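Exosome complex component Rrp41 (Archaeoglobus fulgidus, PDB 3M7N) probably degrades RNA from the 3' end as a catalytic subunit of the archaeal exosome, and may also add heteromeric RNA tails. Local coordinates at residues E[50-55]-E[141-146]; E[31-36]-E[148-153]. The protein carries 1 engineered substitution. All blocks are in the same frame, centred on the assembly; numbering follows the deposited sequence.

Contact 1: residues E[50-55]-E[141-146]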
loop_
_atom_site.group_PDB
_atom_site.type_symbol
_atom_site.label_atom_id
_atom_site.label_comp_id
_atom_site.label_asym_id
_atom_site.label_seq_id
_atom_site.Cartn_x
_atom_site.Cartn_y
_atom_site.Cartn_z
ATOM N N ASN E 50 5.908 -25.467 23.242
ATOM C CA ASN E 50 5.858 -24.118 22.689
ATOM C C ASN E 50 7.092 -23.376 23.106
ATOM O O ASN E 50 7.491 -23.447 24.265
ATOM C CB ASN E 50 4.642 -23.335 23.190
ATOM C CG ASN E 50 3.345 -23.803 22.560
ATOM O OD1 ASN E 50 3.142 -23.655 21.350
ATOM N ND2 ASN E 50 2.457 -24.381 23.380
ATOM N N LYS E 51 7.703 -22.661 22.168
ATOM C CA LYS E 51 8.784 -21.742 22.530
ATOM C C LYS E 51 8.534 -20.416 21.864
ATOM O O LYS E 51 8.572 -20.316 20.645
ATOM C CB LYS E 51 10.143 -22.283 22.102
ATOM C CG LYS E 51 10.477 -23.627 22.691
ATOM C CD LYS E 51 11.970 -23.909 22.591
ATOM C CE LYS E 51 12.264 -25.348 22.988
ATOM N NZ LYS E 51 13.708 -25.606 22.858
ATOM N N VAL E 52 8.280 -19.393 22.664
ATOM C CA VAL E 52 7.876 -18.118 22.113
ATOM C C VAL E 52 8.705 -17.010 22.700
ATOM O O VAL E 52 9.275 -17.149 23.784
ATOM C CB VAL E 52 6.388 -17.817 22.417
ATOM C CG1 VAL E 52 5.523 -19.001 22.045
ATOM C CG2 VAL E 52 6.201 -17.467 23.875
ATOM N N ILE E 53 8.771 -15.904 21.971
ATOM C CA ILE E 53 9.432 -14.709 22.469
ATOM C C ILE E 53 8.592 -13.443 22.214
ATOM O O ILE E 53 7.958 -13.296 21.172
ATOM C CB ILE E 53 10.897 -14.605 21.937
ATOM C CG1 ILE E 53 11.606 -13.417 22.587
ATOM C CG2 ILE E 53 10.937 -14.544 20.414
ATOM C CD1 ILE E 53 13.115 -13.580 22.627
ATOM N N ALA E 54 8.558 -12.544 23.182
ATOM C CA ALA E 54 7.706 -11.372 23.085
ATOM C C ALA E 54 8.542 -10.139 23.277
ATOM O O ALA E 54 9.522 -10.155 24.022
ATOM C CB ALA E 54 6.594 -11.405 24.148
ATOM N N ALA E 55 8.117 -9.057 22.636
ATOM C CA ALA E 55 8.857 -7.812 22.664
ATOM C C ALA E 55 7.890 -6.645 22.626
ATOM O O ALA E 55 6.891 -6.659 21.894
ATOM C CB ALA E 55 9.832 -7.748 21.474
ATOM N N LEU E 141 0.317 -14.903 24.769
ATOM C CA LEU E 141 -0.350 -13.959 25.649
ATOM C C LEU E 141 0.363 -13.882 27.007
ATOM O O LEU E 141 0.525 -12.789 27.567
ATOM C CB LEU E 141 -1.825 -14.311 25.822
ATOM C CG LEU E 141 -2.815 -13.895 24.734
ATOM C CD1 LEU E 141 -4.195 -14.546 24.978
ATOM C CD2 LEU E 141 -2.914 -12.368 24.651
ATOM N N ASN E 142 0.817 -15.029 27.523
ATOM C CA ASN E 142 1.523 -15.003 28.801
ATOM C C ASN E 142 2.831 -14.267 28.656
ATOM O O ASN E 142 3.194 -13.466 29.519
ATOM C CB ASN E 142 1.765 -16.408 29.384
ATOM C CG ASN E 142 0.498 -17.051 29.884
ATOM O OD1 ASN E 142 -0.307 -16.407 30.572
ATOM N ND2 ASN E 142 0.290 -18.316 29.522
ATOM N N ALA E 143 3.543 -14.548 27.568
ATOM C CA ALA E 143 4.839 -13.913 27.352
ATOM C C ALA E 143 4.648 -12.421 27.145
ATOM O O ALA E 143 5.403 -11.601 27.678
ATOM C CB ALA E 143 5.554 -14.541 26.179
ATOM N N ALA E 144 3.601 -12.053 26.414
ATOM C CA ALA E 144 3.369 -10.633 26.158
ATOM C C ALA E 144 3.082 -9.808 27.428
ATOM O O ALA E 144 3.562 -8.680 27.551
ATOM C CB ALA E 144 2.283 -10.447 25.127
ATOM N N SER E 145 2.313 -10.368 28.369
ATOM C CA SER E 145 1.993 -9.660 29.617
ATOM C C SER E 145 3.243 -9.480 30.463
ATOM O O SER E 145 3.422 -8.452 31.118
ATOM C CB SER E 145 0.898 -10.392 30.421
ATOM O OG SER E 145 0.381 -9.588 31.492
ATOM N N VAL E 146 4.112 -10.491 30.447
ATOM C CA VAL E 146 5.402 -10.375 31.127
ATOM C C VAL E 146 6.208 -9.244 30.487
ATOM O O VAL E 146 6.691 -8.347 31.193
ATOM C CB VAL E 146 6.206 -11.708 31.131
ATOM C CG1 VAL E 146 7.646 -11.475 31.596
ATOM C CG2 VAL E 146 5.534 -12.723 32.018
#
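Val-52 and Ala-54, on the same side of strand 50-60, pack against Ala-143 of helix 136-150, joining the sheet of the RNase PH domain to the helix that lies over it. The axes of 50-55 and 141-146 approach to 7.3 Å at an angle of 34°, close enough that small residues line the interface. The Val-52 side chain heads for the helix from CB onward and then forks. CG2, set between the backbone N and the carbonyl carbon, carries the contact, with its methyl 3.8 Å from Ala-143 CB. CG1, beside the backbone N (chi1 -50°) and anti to the carbonyl carbon, makes no close approach to 141-146; the side chain also packs on Ala-139 and Cys-140, about one turn back along the helix. Ala-143 CB touches two strand residues, for Ala-54 CB lies 3.9 Å from it as well. No hydrogen bond crosses here, and all the touching residues are buried. Lys-51, by contrast, forms a salt bridge with Glu-43 of the exonuclease 2 subunit. Where the backbones come nearest, Ala-54 CB stands over the flat face of the peptide joining Ala-143 to Ala-144, 3.7 Å from Ala-143 C and 3.8 Å from Ala-144 N.

Contact 2: residues E[31-36]-E[148-153]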
loop_
_atom_site.group_PDB
_atom_site.type_symbol
_atom_site.label_atom_id
_atom_site.label_comp_id
_atom_site.label_asym_id
_atom_site.label_seq_id
_atom_site.Cartn_x
_atom_site.Cartn_y
_atom_site.Cartn_z
ATOM N N ILE E 31 9.692 -19.116 32.266
ATOM C CA ILE E 31 9.450 -17.719 31.934
ATOM C C ILE E 31 10.673 -16.890 32.302
ATOM O O ILE E 31 11.119 -16.911 33.445
ATOM C CB ILE E 31 8.262 -17.127 32.726
ATOM C CG1 ILE E 31 7.016 -17.999 32.582
ATOM C CG2 ILE E 31 7.978 -15.674 32.293
ATOM C CD1 ILE E 31 5.780 -17.386 33.199
ATOM N N GLU E 32 11.196 -16.136 31.341
ATOM C CA GLU E 32 12.306 -15.232 31.615
ATOM C C GLU E 32 12.091 -13.834 31.026
ATOM O O GLU E 32 11.842 -13.674 29.831
ATOM C CB GLU E 32 13.640 -15.836 31.142
ATOM C CG GLU E 32 14.831 -14.935 31.454
ATOM C CD GLU E 32 16.152 -15.466 30.920
ATOM O OE1 GLU E 32 16.217 -16.661 30.535
ATOM O OE2 GLU E 32 17.127 -14.677 30.887
ATOM N N ALA E 33 12.204 -12.826 31.879
ATOM C CA ALA E 33 12.053 -11.441 31.476
ATOM C C ALA E 33 13.396 -10.801 31.068
ATOM O O ALA E 33 14.452 -11.277 31.471
ATOM C CB ALA E 33 11.398 -10.652 32.605
ATOM N N SER E 34 13.336 -9.723 30.272
ATOM C CA SER E 34 14.519 -9.005 29.762
ATOM C C SER E 34 15.508 -9.922 29.090
ATOM O O SER E 34 16.595 -10.135 29.611
ATOM C CB SER E 34 15.262 -8.260 30.873
ATOM O OG SER E 34 14.381 -7.453 31.629
ATOM N N VAL E 35 15.137 -10.480 27.951
ATOM C CA VAL E 35 16.043 -11.337 27.213
ATOM C C VAL E 35 16.512 -10.667 25.920
ATOM O O VAL E 35 17.341 -11.218 25.191
ATOM C CB VAL E 35 15.388 -12.664 26.869
ATOM C CG1 VAL E 35 15.134 -13.488 28.158
ATOM C CG2 VAL E 35 14.106 -12.427 26.042
ATOM N N LEU E 36 15.973 -9.486 25.644
ATOM C CA LEU E 36 16.338 -8.728 24.453
ATOM C C LEU E 36 16.897 -7.363 24.822
ATOM O O LEU E 36 16.297 -6.619 25.596
ATOM C CB LEU E 36 15.137 -8.535 23.525
ATOM C CG LEU E 36 14.538 -9.767 22.867
ATOM C CD1 LEU E 36 13.372 -9.366 21.972
ATOM C CD2 LEU E 36 15.583 -10.511 22.069
ATOM N N LEU E 148 5.168 -6.700 28.730
ATOM C CA LEU E 148 4.543 -5.421 29.040
ATOM C C LEU E 148 4.966 -4.946 30.422
ATOM O O LEU E 148 5.316 -3.773 30.604
ATOM C CB LEU E 148 3.017 -5.506 28.916
ATOM C CG LEU E 148 2.478 -5.540 27.470
ATOM C CD1 LEU E 148 1.007 -5.906 27.413
ATOM C CD2 LEU E 148 2.729 -4.215 26.745
ATOM N N VAL E 149 4.972 -5.854 31.395
ATOM C CA VAL E 149 5.337 -5.449 32.746
ATOM C C VAL E 149 6.807 -5.079 32.808
ATOM O O VAL E 149 7.181 -4.109 33.455
ATOM C CB VAL E 149 5.003 -6.534 33.803
ATOM C CG1 VAL E 149 5.545 -6.127 35.163
ATOM C CG2 VAL E 149 3.498 -6.745 33.881
ATOM N N ASP E 150 7.623 -5.856 32.102
ATOM C CA ASP E 150 9.057 -5.617 32.016
ATOM C C ASP E 150 9.339 -4.222 31.433
ATOM O O ASP E 150 10.278 -3.539 31.850
ATOM C CB ASP E 150 9.715 -6.722 31.182
ATOM C CG ASP E 150 11.243 -6.599 31.117
ATOM O OD1 ASP E 150 11.822 -6.859 30.038
ATOM O OD2 ASP E 150 11.872 -6.261 32.139
ATOM N N ALA E 151 8.504 -3.794 30.487
ATOM C CA ALA E 151 8.625 -2.460 29.891
ATOM C C ALA E 151 7.929 -1.394 30.724
ATOM O O ALA E 151 7.881 -0.233 30.347
ATOM C CB ALA E 151 8.081 -2.454 28.447
ATOM N N GLY E 152 7.374 -1.787 31.860
ATOM C CA GLY E 152 6.790 -0.813 32.765
ATOM C C GLY E 152 5.585 -0.062 32.222
ATOM O O GLY E 152 5.313 1.054 32.644
ATOM N N VAL E 153 4.838 -0.645 31.292
ATOM C CA VAL E 153 3.652 0.071 30.839
ATOM C C VAL E 153 2.477 -0.186 31.780
ATOM O O VAL E 153 2.118 -1.332 32.046
ATOM C CB VAL E 153 3.318 -0.191 29.353
ATOM C CG1 VAL E 153 4.407 -1.008 28.703
ATOM C CG2 VAL E 153 1.952 -0.818 29.182
#
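The carboxylate of Asp-150 turns one face to the 31-36 segment. Ala-33 CB stands almost straight above that face, 4.3 Å from Asp-150 CG, a loose apolar lid. The backbone N of Ser-34 comes in from the same side, well above the plane, and gives Asp-150 OD1 a weak hydrogen bond of 3.2 Å, bent to 122° at the hydrogen. Ser-34 OG arrives nearer the rim where the two oxygens spread, tilted out of the plane toward that same face. It is 2.8 Å from Asp-150 OD2 and forms a second weak hydrogen bond to Asp-150 OD1, 3.1 Å long. Two torsions make the meeting possible: Asp-150 CG extends anti to the backbone N (chi1 -176°), while Ser-34 OG is folded back beside its own N, so that one residue offers both donors. In the RNase PH domain this fastens the end of helix 136-150 to the turn leaving edge strand 29-33. Ser-34 has a left-handed backbone conformation, marking the point where the strand gives way to the turn. Asp-150 OD1 also accepts a hydrogen bond from Ser-42 N, at the start of the next strand, so the carboxylate bridges both sides of the hairpin; a long, weak ion pair links OD2 to Arg-240 of the C-terminal helix. Just beyond Asp-150 the helix closes in a Schellman motif: Gly-152, with positive phi, directs its N to Val-149 O at 2.8 Å, and Val-153 N reaches back to Leu-148 O at 3.2 Å.

Both contacts use helix 136-150 against the same five-stranded sheet, and their centres are 9 Å apart. Contact 1 joins the middle of the helix to strand 50-60, whereas contact 2 ties its C-terminal end to the turn after strand 29-33; in sequence, contact 1 is nested within the loop closed by contact 2. Apolar side chains connect them directly: Val-35 CG2 lies 3.7 Å from Ile-53 CD1, and Val-146 CG2 lies 3.8 Å from Ile-31 CG2. The nearest atom of contact 1 is about 5 Å from the bound nucleic acid, that of contact 2 about 17 Å.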